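Rna-directed RNA polymerase (Infectious pancreatic necrosis virus, PDB 3ZED) probably copies the viral RNA genome as an RNA-directed RNA polymerase, occurring both free and covalently attached to the genomic RNA. Local coordinates at residues D506-E509 against I513-K516; K175-G180 against D402-E407. All coordinates share one frame; numbering follows the deposited sequence.

Interaction 1: D506-E509 against I513-K516; sequences DLEE and INFK. With K (potassium ion), chain K.
Glu508 reaches from the short helix 507-511 to the start of strand 515-521, where its OE2 accepts the backbone N-H of Phe515 at 3.0 Å. The bond is nearly straight, 160° at the hydrogen, and uses the anti lone pair, the one turned away from OE1. The same oxygen forms a salt bridge with Arg181, so OE2 is gripped by one backbone amide and one guanidinium; OE1 is hydrogen-bonded elsewhere. With chi1 at -81°, CG stands anti to the carbonyl carbon and lies over one face of the Phe515 ring, 3.7 Å from its centroid and 15° off the normal, a CH-pi contact. Leu507 CB adds an apolar touch on Phe515 CZ at 3.9 Å. The turn itself is held more lightly: Ile513 N gives a weak bond to Glu508 O at 3.3 Å and also pairs with Thr511 OG1, while Glu508 CA makes a CH...O contact with Ile513 O at 3.4 Å. Asn514 uses both ends of its amide, OD1 binding the potassium ion at 2.8 Å and ND2 donating to Glu404. Glu508 OE2 and both ends of the Asn514 amide thus have partners, and Arg181 would be expected to favour an ionised Glu508.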
loop_
_atom_site.group_PDB
_atom_site.type_symbol
_atom_site.label_atom_id
_atom_site.label_comp_id
_atom_site.label_asym_id
_atom_site.label_seq_id
_atom_site.Cartn_x
_atom_site.Cartn_y
_atom_site.Cartn_z
ATOM N N ASP B 506 3.030 -17.326 -20.407
ATOM C CA ASP B 506 3.151 -18.637 -19.773
ATOM C C ASP B 506 3.659 -18.529 -18.331
ATOM O O ASP B 506 3.482 -19.472 -17.558
ATOM C CB ASP B 506 4.093 -19.528 -20.588
ATOM C CG ASP B 506 3.478 -20.185 -21.817
ATOM O OD1 ASP B 506 2.252 -19.999 -22.051
ATOM O OD2 ASP B 506 4.223 -20.880 -22.551
ATOM N N LEU B 507 4.269 -17.382 -17.956
ATOM C CA LEU B 507 4.758 -17.163 -16.597
ATOM C C LEU B 507 3.576 -17.066 -15.618
ATOM O O LEU B 507 3.769 -17.283 -14.429
ATOM C CB LEU B 507 5.690 -15.940 -16.480
ATOM C CG LEU B 507 6.947 -15.933 -17.382
ATOM C CD1 LEU B 507 7.596 -14.560 -17.418
ATOM C CD2 LEU B 507 7.949 -16.989 -17.000
ATOM N N GLU B 508 2.345 -16.812 -16.122
ATOM C CA GLU B 508 1.158 -16.777 -15.265
ATOM C C GLU B 508 0.971 -18.134 -14.586
ATOM O O GLU B 508 0.892 -18.198 -13.357
ATOM C CB GLU B 508 -0.100 -16.421 -16.062
ATOM C CG GLU B 508 -0.325 -14.951 -16.352
ATOM C CD GLU B 508 -1.746 -14.696 -16.826
ATOM O OE1 GLU B 508 -2.221 -15.412 -17.739
ATOM O OE2 GLU B 508 -2.420 -13.835 -16.222
ATOM N N GLU B 509 0.960 -19.224 -15.390
ATOM C CA GLU B 509 0.811 -20.585 -14.903
ATOM C C GLU B 509 2.036 -21.025 -14.110
ATOM O O GLU B 509 1.880 -21.702 -13.097
ATOM C CB GLU B 509 0.540 -21.549 -16.070
ATOM C CG GLU B 509 0.394 -23.005 -15.656
ATOM C CD GLU B 509 0.024 -23.984 -16.758
ATOM O OE1 GLU B 509 0.082 -23.621 -17.957
ATOM O OE2 GLU B 509 -0.327 -25.132 -16.406
ATOM N N ILE B 513 0.551 -16.445 -10.531
ATOM C CA ILE B 513 0.292 -15.012 -10.416
ATOM C C ILE B 513 -0.233 -14.496 -11.757
ATOM O O ILE B 513 0.454 -14.594 -12.775
ATOM C CB ILE B 513 1.563 -14.241 -9.923
ATOM C CG1 ILE B 513 2.023 -14.760 -8.545
ATOM C CG2 ILE B 513 1.295 -12.719 -9.845
ATOM C CD1 ILE B 513 3.519 -14.498 -8.189
ATOM N N ASN B 514 -1.462 -13.963 -11.750
ATOM C CA ASN B 514 -2.106 -13.367 -12.922
ATOM C C ASN B 514 -1.547 -11.985 -13.160
ATOM O O ASN B 514 -1.344 -11.230 -12.210
ATOM C CB ASN B 514 -3.628 -13.271 -12.722
ATOM C CG ASN B 514 -4.357 -14.569 -12.533
ATOM O OD1 ASN B 514 -3.828 -15.533 -11.999
ATOM N ND2 ASN B 514 -5.612 -14.604 -12.911
ATOM N N PHE B 515 -1.343 -11.625 -14.417
ATOM C CA PHE B 515 -0.855 -10.287 -14.748
ATOM C C PHE B 515 -1.293 -9.938 -16.138
ATOM O O PHE B 515 -1.652 -10.825 -16.924
ATOM C CB PHE B 515 0.691 -10.203 -14.634
ATOM C CG PHE B 515 1.464 -11.257 -15.407
ATOM C CD1 PHE B 515 1.602 -11.172 -16.789
ATOM C CD2 PHE B 515 2.073 -12.320 -14.750
ATOM C CE1 PHE B 515 2.290 -12.163 -17.502
ATOM C CE2 PHE B 515 2.793 -13.288 -15.456
ATOM C CZ PHE B 515 2.898 -13.205 -16.827
ATOM N N LYS B 516 -1.233 -8.655 -16.477
ATOM C CA LYS B 516 -1.539 -8.234 -17.840
ATOM C C LYS B 516 -0.683 -7.072 -18.246
ATOM O O LYS B 516 -0.243 -6.273 -17.414
ATOM C CB LYS B 516 -3.028 -7.963 -18.124
ATOM C CG LYS B 516 -3.829 -7.162 -17.119
ATOM C CD LYS B 516 -5.302 -7.135 -17.565
ATOM C CE LYS B 516 -6.272 -6.834 -16.444
ATOM N NZ LYS B 516 -6.786 -5.439 -16.508
HETATM K K K K . -3.636 -16.411 -9.361
#

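Interaction 2: K175-G180 against D402-E407; sequences KGVATG and DLEKGE. With K (potassium ion), chain K.
Val177, near the end of helix 164-179, points its isopropyl group at the turn that follows strand 397-403, and its two methyls divide the contact between them. CG1, set anti to the backbone N by a chi1 of 166°, rests 3.6 Å from the carbonyl oxygen of Glu404. CG2 meets the aliphatic chain of Lys405 at CD, 3.8 Å away, and the carboxylate carbon CD of Glu404 at 4.0 Å; both side chains cross the valine obliquely. This is the close-packed part, centred on the buried Val177, yet it is small: the segments bury 134 Å² in all, and no hydrogen bond joins them. The looser part begins beyond Lys405 CD, where the partly exposed side chain runs on past the methyl to place NZ 3.6 Å from Glu404 OE2, a long salt bridge within its own segment. The other carboxylate oxygen, Glu404 OE1, forms a salt bridge with Arg181. On the exposed part of the helix end, Lys175 O accepts from both Thr179 N and Thr179 OG1, the hydroxyl lying 2.8 Å from Lys175 O and above the carbonyl plane. Val177 O instead binds the potassium ion at 2.7 Å, in a site completed by Asn182, Asn184, Asn409, Gly512 and Asn514. The chemistry therefore separates two roles within one residue: the valine methyls supply modest van der Waals contact, while its carbonyl ties the helix end to the ion.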
loop_
_atom_site.group_PDB
_atom_site.type_symbol
_atom_site.label_atom_id
_atom_site.label_comp_id
_atom_site.label_asym_id
_atom_site.label_seq_id
_atom_site.Cartn_x
_atom_site.Cartn_y
_atom_site.Cartn_z
ATOM N N LYS B 175 -11.942 -13.982 -6.000
ATOM C CA LYS B 175 -11.948 -15.441 -5.883
ATOM C C LYS B 175 -11.519 -16.075 -7.218
ATOM O O LYS B 175 -10.770 -17.047 -7.209
ATOM C CB LYS B 175 -13.336 -15.946 -5.438
ATOM C CG LYS B 175 -13.447 -17.470 -5.394
ATOM C CD LYS B 175 -14.807 -17.939 -4.910
ATOM C CE LYS B 175 -14.929 -19.450 -4.920
ATOM N NZ LYS B 175 -15.325 -19.953 -6.258
ATOM N N GLY B 176 -11.990 -15.516 -8.334
ATOM C CA GLY B 176 -11.647 -15.955 -9.684
ATOM C C GLY B 176 -10.159 -15.885 -9.975
ATOM O O GLY B 176 -9.599 -16.829 -10.541
ATOM N N VAL B 177 -9.495 -14.787 -9.550
ATOM C CA VAL B 177 -8.027 -14.616 -9.693
ATOM C C VAL B 177 -7.290 -15.647 -8.785
ATOM O O VAL B 177 -6.351 -16.312 -9.234
ATOM C CB VAL B 177 -7.562 -13.142 -9.420
ATOM C CG1 VAL B 177 -6.049 -13.050 -9.229
ATOM C CG2 VAL B 177 -8.013 -12.203 -10.534
ATOM N N ALA B 178 -7.763 -15.821 -7.543
ATOM C CA ALA B 178 -7.161 -16.739 -6.579
ATOM C C ALA B 178 -7.336 -18.217 -6.924
ATOM O O ALA B 178 -6.422 -18.997 -6.640
ATOM C CB ALA B 178 -7.735 -16.492 -5.187
ATOM N N THR B 179 -8.520 -18.630 -7.447
ATOM C CA THR B 179 -8.836 -20.057 -7.606
ATOM C C THR B 179 -9.346 -20.480 -9.003
ATOM O O THR B 179 -9.571 -21.669 -9.218
ATOM C CB THR B 179 -9.929 -20.457 -6.558
ATOM O OG1 THR B 179 -11.158 -19.808 -6.897
ATOM C CG2 THR B 179 -9.549 -20.101 -5.111
ATOM N N GLY B 180 -9.547 -19.532 -9.907
ATOM C CA GLY B 180 -10.135 -19.808 -11.218
ATOM C C GLY B 180 -9.225 -20.336 -12.297
ATOM O O GLY B 180 -8.682 -21.419 -12.161
ATOM N N ASP B 402 1.001 -5.029 -15.019
ATOM C CA ASP B 402 0.398 -4.992 -13.693
ATOM C C ASP B 402 -0.104 -6.339 -13.324
ATOM O O ASP B 402 -0.713 -7.011 -14.165
ATOM C CB ASP B 402 -0.773 -4.002 -13.624
ATOM C CG ASP B 402 -0.392 -2.535 -13.666
ATOM O OD1 ASP B 402 0.815 -2.227 -13.544
ATOM O OD2 ASP B 402 -1.298 -1.697 -13.815
ATOM N N LEU B 403 0.052 -6.709 -12.057
ATOM C CA LEU B 403 -0.547 -7.944 -11.570
ATOM C C LEU B 403 -2.044 -7.779 -11.684
ATOM O O LEU B 403 -2.553 -6.662 -11.523
ATOM C CB LEU B 403 -0.133 -8.265 -10.122
ATOM C CG LEU B 403 1.373 -8.340 -9.811
ATOM C CD1 LEU B 403 1.595 -8.777 -8.379
ATOM C CD2 LEU B 403 2.133 -9.225 -10.816
ATOM N N GLU B 404 -2.742 -8.845 -12.066
ATOM C CA GLU B 404 -4.176 -8.735 -12.224
ATOM C C GLU B 404 -4.796 -8.846 -10.848
ATOM O O GLU B 404 -4.678 -9.893 -10.224
ATOM C CB GLU B 404 -4.710 -9.797 -13.201
ATOM C CG GLU B 404 -6.226 -9.812 -13.292
ATOM C CD GLU B 404 -6.858 -10.879 -14.165
ATOM O OE1 GLU B 404 -6.256 -11.964 -14.336
ATOM O OE2 GLU B 404 -7.985 -10.637 -14.650
ATOM N N LYS B 405 -5.422 -7.747 -10.372
ATOM C CA LYS B 405 -6.083 -7.654 -9.062
ATOM C C LYS B 405 -5.122 -8.201 -8.029
ATOM O O LYS B 405 -5.468 -9.145 -7.321
ATOM C CB LYS B 405 -7.431 -8.428 -9.071
ATOM C CG LYS B 405 -8.463 -7.805 -9.999
ATOM C CD LYS B 405 -9.634 -8.726 -10.271
ATOM C CE LYS B 405 -10.551 -8.131 -11.308
ATOM N NZ LYS B 405 -10.147 -8.498 -12.695
ATOM N N GLY B 406 -3.889 -7.671 -8.065
ATOM C CA GLY B 406 -2.713 -8.080 -7.294
ATOM C C GLY B 406 -2.902 -8.923 -6.047
ATOM O O GLY B 406 -2.490 -10.085 -6.009
ATOM N N GLU B 407 -3.497 -8.305 -5.010
ATOM C CA GLU B 407 -3.785 -8.838 -3.671
ATOM C C GLU B 407 -4.402 -10.258 -3.677
ATOM O O GLU B 407 -4.071 -11.064 -2.808
ATOM C CB GLU B 407 -4.735 -7.880 -2.922
ATOM C CG GLU B 407 -4.084 -6.578 -2.465
ATOM C CD GLU B 407 -4.134 -5.398 -3.424
ATOM O OE1 GLU B 407 -4.100 -5.617 -4.656
ATOM O OE2 GLU B 407 -4.197 -4.244 -2.942
HETATM K K K K . -3.636 -16.411 -9.361
#

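In the fold
The centres of the two contacts lie about 10 Å apart, both in the palm portion of the polymerase sequence. Interaction 2 joins helix 164-179 to the turn after strand 397-403 across more than 220 residues of sequence, and both its segments precede those of interaction 1, a local return from helix 507-511 into strand 515-521. These strands are antiparallel neighbours in a four-stranded sheet, and probable hydrogen bonds run from Glu404 N to Asn514 O (2.8 Å) and from Lys516 N to Asp402 O (2.9 Å). One potassium ion takes ligands from both contacts, and Arg181 is a shared salt-bridge partner. Sheet, cation and arginine thus join sequence-distant parts of the chain at one place.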